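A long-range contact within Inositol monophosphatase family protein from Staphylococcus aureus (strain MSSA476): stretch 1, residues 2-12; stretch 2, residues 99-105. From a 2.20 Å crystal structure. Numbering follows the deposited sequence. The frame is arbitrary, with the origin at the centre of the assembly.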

ATOM      1  N   ALA A   2       2.438 -33.489   9.816  1.00 40.51           N
ATOM      2  CA  ALA A   2       2.104 -34.078   8.527  1.00 37.64           C
ATOM      3  C   ALA A   2       1.151 -33.193   7.752  1.00 36.41           C
ATOM      4  O   ALA A   2       1.452 -32.786   6.643  1.00 34.22           O
ATOM      5  CB  ALA A   2       1.501 -35.466   8.701  1.00 38.53           C
ATOM      6  N   LEU A   3       0.009 -32.905   8.370  1.00 34.51           N
ATOM      7  CA  LEU A   3      -1.055 -32.076   7.797  1.00 31.93           C
ATOM      8  C   LEU A   3      -0.582 -30.626   7.486  1.00 31.35           C
ATOM      9  O   LEU A   3      -0.952 -30.076   6.473  1.00 30.15           O
ATOM     10  CB  LEU A   3      -2.288 -32.097   8.730  1.00 29.61           C
ATOM     11  CG  LEU A   3      -3.364 -31.007   8.677  1.00 29.09           C
ATOM     12  CD1 LEU A   3      -4.165 -31.057   7.416  1.00 29.50           C
ATOM     13  CD2 LEU A   3      -4.282 -31.149   9.884  1.00 29.94           C
ATOM     14  N   TYR A   4       0.196 -30.033   8.393  1.00 31.03           N
ATOM     15  CA  TYR A   4       0.881 -28.768   8.170  1.00 31.59           C
ATOM     16  C   TYR A   4       1.705 -28.755   6.891  1.00 33.45           C
ATOM     17  O   TYR A   4       1.578 -27.820   6.088  1.00 32.25           O
ATOM     18  CB  TYR A   4       1.826 -28.501   9.331  1.00 31.01           C
ATOM     19  CG  TYR A   4       2.469 -27.145   9.310  1.00 32.43           C
ATOM     20  CD1 TYR A   4       1.688 -25.991   9.368  1.00 30.78           C
ATOM     21  CD2 TYR A   4       3.849 -27.003   9.274  1.00 31.66           C
ATOM     22  CE1 TYR A   4       2.262 -24.733   9.375  1.00 31.42           C
ATOM     23  CE2 TYR A   4       4.429 -25.748   9.276  1.00 35.77           C
ATOM     24  CZ  TYR A   4       3.627 -24.609   9.325  1.00 34.96           C
ATOM     25  OH  TYR A   4       4.193 -23.348   9.344  1.00 36.85           O
ATOM     26  N   GLY A   5       2.542 -29.797   6.725  1.00 30.39           N
ATOM     27  CA  GLY A   5       3.391 -29.954   5.565  1.00 28.92           C
ATOM     28  C   GLY A   5       2.595 -30.087   4.285  1.00 30.31           C
ATOM     29  O   GLY A   5       2.929 -29.442   3.294  1.00 32.56           O
ATOM     30  N   PHE A   6       1.562 -30.943   4.294  1.00 29.66           N
ATOM     31  CA  PHE A   6       0.582 -31.055   3.180  1.00 27.89           C
ATOM     32  C   PHE A   6      -0.042 -29.678   2.828  1.00 26.44           C
ATOM     33  O   PHE A   6      -0.194 -29.344   1.657  1.00 26.58           O
ATOM     34  CB  PHE A   6      -0.492 -32.104   3.537  1.00 27.07           C
ATOM     35  CG  PHE A   6      -1.696 -32.132   2.618  1.00 25.47           C
ATOM     36  CD1 PHE A   6      -1.633 -32.721   1.366  1.00 27.38           C
ATOM     37  CD2 PHE A   6      -2.890 -31.614   3.017  1.00 24.01           C
ATOM     38  CE1 PHE A   6      -2.750 -32.765   0.526  1.00 26.01           C
ATOM     39  CE2 PHE A   6      -4.000 -31.626   2.176  1.00 24.78           C
ATOM     40  CZ  PHE A   6      -3.930 -32.209   0.929  1.00 25.72           C
ATOM     41  N   ALA A   7      -0.367 -28.873   3.837  1.00 25.35           N
ATOM     42  CA  ALA A   7      -1.008 -27.588   3.571  1.00 25.75           C
ATOM     43  C   ALA A   7      -0.036 -26.641   2.888  1.00 25.36           C
ATOM     44  O   ALA A   7      -0.365 -26.001   1.921  1.00 24.79           O
ATOM     45  CB  ALA A   7      -1.550 -26.982   4.852  1.00 25.69           C
ATOM     46  N   GLN A   8       1.177 -26.598   3.420  1.00 26.86           N
ATOM     47  CA  GLN A   8       2.265 -25.776   2.928  1.00 27.47           C
ATOM     48  C   GLN A   8       2.543 -26.001   1.448  1.00 26.56           C
ATOM     49  O   GLN A   8       2.578 -25.057   0.683  1.00 28.77           O
ATOM     50  CB  GLN A   8       3.493 -26.035   3.789  1.00 29.70           C
ATOM     51  CG  GLN A   8       4.684 -25.155   3.554  1.00 32.33           C
ATOM     52  CD  GLN A   8       5.516 -24.988   4.797  1.00 34.50           C
ATOM     53  OE1 GLN A   8       5.008 -24.638   5.855  1.00 38.70           O
ATOM     54  NE2 GLN A   8       6.799 -25.252   4.682  1.00 37.08           N
ATOM     55  N   GLY A   9       2.692 -27.238   1.041  1.00 25.58           N
ATOM     56  CA  GLY A   9       2.984 -27.563  -0.347  1.00 26.46           C
ATOM     57  C   GLY A   9       1.822 -27.268  -1.254  1.00 26.61           C
ATOM     58  O   GLY A   9       1.978 -26.635  -2.312  1.00 28.30           O
ATOM     59  N   LEU A  10       0.641 -27.690  -0.812  1.00 25.47           N
ATOM     60  CA  LEU A  10      -0.618 -27.380  -1.497  1.00 23.90           C
ATOM     61  C   LEU A  10      -0.772 -25.888  -1.807  1.00 23.32           C
ATOM     62  O   LEU A  10      -1.104 -25.509  -2.919  1.00 22.68           O
ATOM     63  CB  LEU A  10      -1.799 -27.833  -0.633  1.00 25.11           C
ATOM     64  CG  LEU A  10      -3.195 -27.501  -1.163  1.00 25.60           C
ATOM     65  CD1 LEU A  10      -3.390 -28.143  -2.530  1.00 27.11           C
ATOM     66  CD2 LEU A  10      -4.254 -27.992  -0.210  1.00 26.66           C
ATOM     67  N   ILE A  11      -0.541 -25.020  -0.836  1.00 21.77           N
ATOM     68  CA  ILE A  11      -0.784 -23.590  -1.102  1.00 21.41           C
ATOM     69  C   ILE A  11       0.234 -23.053  -2.132  1.00 20.54           C
ATOM     70  O   ILE A  11      -0.136 -22.297  -3.029  1.00 18.60           O
ATOM     71  CB  ILE A  11      -0.883 -22.762   0.199  1.00 20.46           C
ATOM     72  CG1 ILE A  11      -1.540 -21.414  -0.065  1.00 20.58           C
ATOM     73  CG2 ILE A  11       0.460 -22.633   0.893  1.00 20.25           C
ATOM     74  CD1 ILE A  11      -1.777 -20.614   1.209  1.00 21.05           C
ATOM     75  N   GLN A  12       1.489 -23.488  -2.007  1.00 20.18           N
ATOM     76  CA  GLN A  12       2.563 -23.122  -2.931  1.00 21.14           C
ATOM     77  C   GLN A  12       2.296 -23.635  -4.347  1.00 21.95           C
ATOM     78  O   GLN A  12       2.407 -22.905  -5.322  1.00 23.72           O
ATOM     79  CB  GLN A  12       3.901 -23.621  -2.413  1.00 20.67           C
ATOM     80  CG  GLN A  12       4.410 -22.784  -1.272  1.00 21.35           C
ATOM     81  CD  GLN A  12       5.602 -23.414  -0.551  1.00 24.78           C
ATOM     82  OE1 GLN A  12       5.453 -24.371   0.234  1.00 27.32           O
ATOM     83  NE2 GLN A  12       6.780 -22.868  -0.785  1.00 24.98           N
ATOM     84  N   ALA A  99      -3.165 -12.502  -2.149  1.00 15.54           N
ATOM     85  CA  ALA A  99      -2.692 -13.727  -1.492  1.00 16.90           C
ATOM     86  C   ALA A  99      -3.707 -14.872  -1.576  1.00 16.79           C
ATOM     87  O   ALA A  99      -4.883 -14.622  -1.646  1.00 17.31           O
ATOM     88  CB  ALA A  99      -2.349 -13.439  -0.036  1.00 16.24           C
ATOM     89  N   ILE A 100      -3.232 -16.105  -1.576  1.00 16.25           N
ATOM     90  CA  ILE A 100      -4.083 -17.204  -1.157  1.00 17.22           C
ATOM     91  C   ILE A 100      -3.899 -17.313   0.369  1.00 17.45           C
ATOM     92  O   ILE A 100      -2.770 -17.135   0.873  1.00 17.18           O
ATOM     93  CB  ILE A 100      -3.701 -18.550  -1.785  1.00 18.20           C
ATOM     94  CG1 ILE A 100      -3.492 -18.453  -3.296  1.00 18.12           C
ATOM     95  CG2 ILE A 100      -4.763 -19.604  -1.444  1.00 18.55           C
ATOM     96  CD1 ILE A 100      -2.668 -19.595  -3.870  1.00 18.18           C
ATOM     97  N   SER A 101      -5.011 -17.542   1.077  1.00 17.11           N
ATOM     98  CA  SER A 101      -5.048 -17.641   2.531  1.00 16.42           C
ATOM     99  C   SER A 101      -5.746 -18.918   2.994  1.00 17.34           C
ATOM    100  O   SER A 101      -6.850 -19.193   2.594  1.00 16.67           O
ATOM    101  CB  SER A 101      -5.831 -16.456   3.114  1.00 15.68           C
ATOM    102  OG  SER A 101      -5.814 -16.434   4.550  1.00 14.06           O
ATOM    103  N   ILE A 102      -5.129 -19.652   3.906  1.00 19.79           N
ATOM    104  CA  ILE A 102      -5.666 -20.934   4.381  1.00 20.58           C
ATOM    105  C   ILE A 102      -5.504 -20.931   5.862  1.00 21.96           C
ATOM    106  O   ILE A 102      -4.401 -20.759   6.353  1.00 22.46           O
ATOM    107  CB  ILE A 102      -4.903 -22.156   3.788  1.00 20.80           C
ATOM    108  CG1 ILE A 102      -5.350 -22.396   2.342  1.00 20.41           C
ATOM    109  CG2 ILE A 102      -5.112 -23.416   4.601  1.00 20.53           C
ATOM    110  CD1 ILE A 102      -4.567 -23.452   1.596  1.00 20.89           C
ATOM    111  N   GLY A 103      -6.623 -21.060   6.571  1.00 22.11           N
ATOM    112  CA  GLY A 103      -6.594 -21.279   7.996  1.00 22.14           C
ATOM    113  C   GLY A 103      -7.120 -22.675   8.248  1.00 22.24           C
ATOM    114  O   GLY A 103      -8.086 -23.144   7.604  1.00 22.20           O
ATOM    115  N   ILE A 104      -6.485 -23.357   9.168  1.00 22.28           N
ATOM    116  CA  ILE A 104      -6.923 -24.683   9.501  1.00 23.97           C
ATOM    117  C   ILE A 104      -7.218 -24.730  10.949  1.00 22.73           C
ATOM    118  O   ILE A 104      -6.418 -24.345  11.757  1.00 21.84           O
ATOM    119  CB  ILE A 104      -5.871 -25.721   9.155  1.00 25.46           C
ATOM    120  CG1 ILE A 104      -5.690 -25.720   7.643  1.00 25.17           C
ATOM    121  CG2 ILE A 104      -6.299 -27.112   9.703  1.00 26.58           C
ATOM    122  CD1 ILE A 104      -4.561 -26.638   7.195  1.00 29.13           C
ATOM    123  N   TYR A 105      -8.390 -25.241  11.262  1.00 27.68           N
ATOM    124  CA  TYR A 105      -8.903 -25.269  12.631  1.00 29.66           C
ATOM    125  C   TYR A 105      -9.311 -26.698  12.965  1.00 28.86           C
ATOM    126  O   TYR A 105      -9.874 -27.383  12.117  1.00 27.25           O
ATOM    127  CB  TYR A 105     -10.108 -24.319  12.751  1.00 30.76           C
ATOM    128  CG  TYR A 105      -9.783 -22.835  12.978  1.00 31.32           C
ATOM    129  CD1 TYR A 105     -10.271 -22.185  14.101  1.00 33.02           C
ATOM    130  CD2 TYR A 105      -9.036 -22.069  12.048  1.00 30.74           C
ATOM    131  CE1 TYR A 105     -10.015 -20.836  14.338  1.00 34.82           C
ATOM    132  CE2 TYR A 105      -8.762 -20.709  12.273  1.00 31.20           C
ATOM    133  CZ  TYR A 105      -9.254 -20.082  13.435  1.00 32.57           C
ATOM    134  OH  TYR A 105      -9.055 -18.730  13.751  1.00 27.51           O
TER

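This is a predominantly apolar packing contact, in which one face of the helix 2-12 lies nearly antiparallel against the strand 99-105, at 162° between their N-to-C directions, with no hydrogen bond between them. The backbones stay well apart: the axes approach to 9.8 Å, and even the nearest CA atoms, those of Ile11 and Ile100, are 7.2 Å from each other. Side chains must therefore fill the gap.

Each element supplies them at its own repeat. Leu3, Ala7 and Ile11 are spaced four residues apart, about one helical turn, and all three direct their CA-to-CB bonds toward the strand. In the strand, alternation does the same work: Ile100, Ile102 and Ile104 point toward the helix, whereas Ser101 between them points away.

Ile11 dominates the helix side, with 93 Å² covered. Its extended t,t rotamer carries CD1 to 4.0 Å from CD1 of Ile102 and to 3.6 Å from the backbone O of Ile100, the latter a van der Waals contact since a methyl carbon offers no polar hydrogen. Farther back along the same side chain, Ile11 CG1 lies 3.9 Å from Ile100 CG2. A long aliphatic residue suits this place because its extended CG1-CD1 arm can reach the side chains of both Ile100 and Ile102.

One turn earlier, Ala7 needs only its methyl group, as Ile104 does the reaching: its m,t rotamer extends CD1 to 3.8 Å from Ala7 CB. The same Ile104 CD1 lies 4.4 Å from Leu3 CD1, a looser contact where the helix side chain is partly exposed.

Together the stretches bury 323 Å². Beta-branched isoleucine favours extended backbone and presents a broad hydrocarbon surface, so it serves the strand well. From Phe6 onward the helix amides bond to carbonyls four residues earlier, as Ile11 N does to Ala7 O at 2.9 Å, so these amides need no partner from the strand.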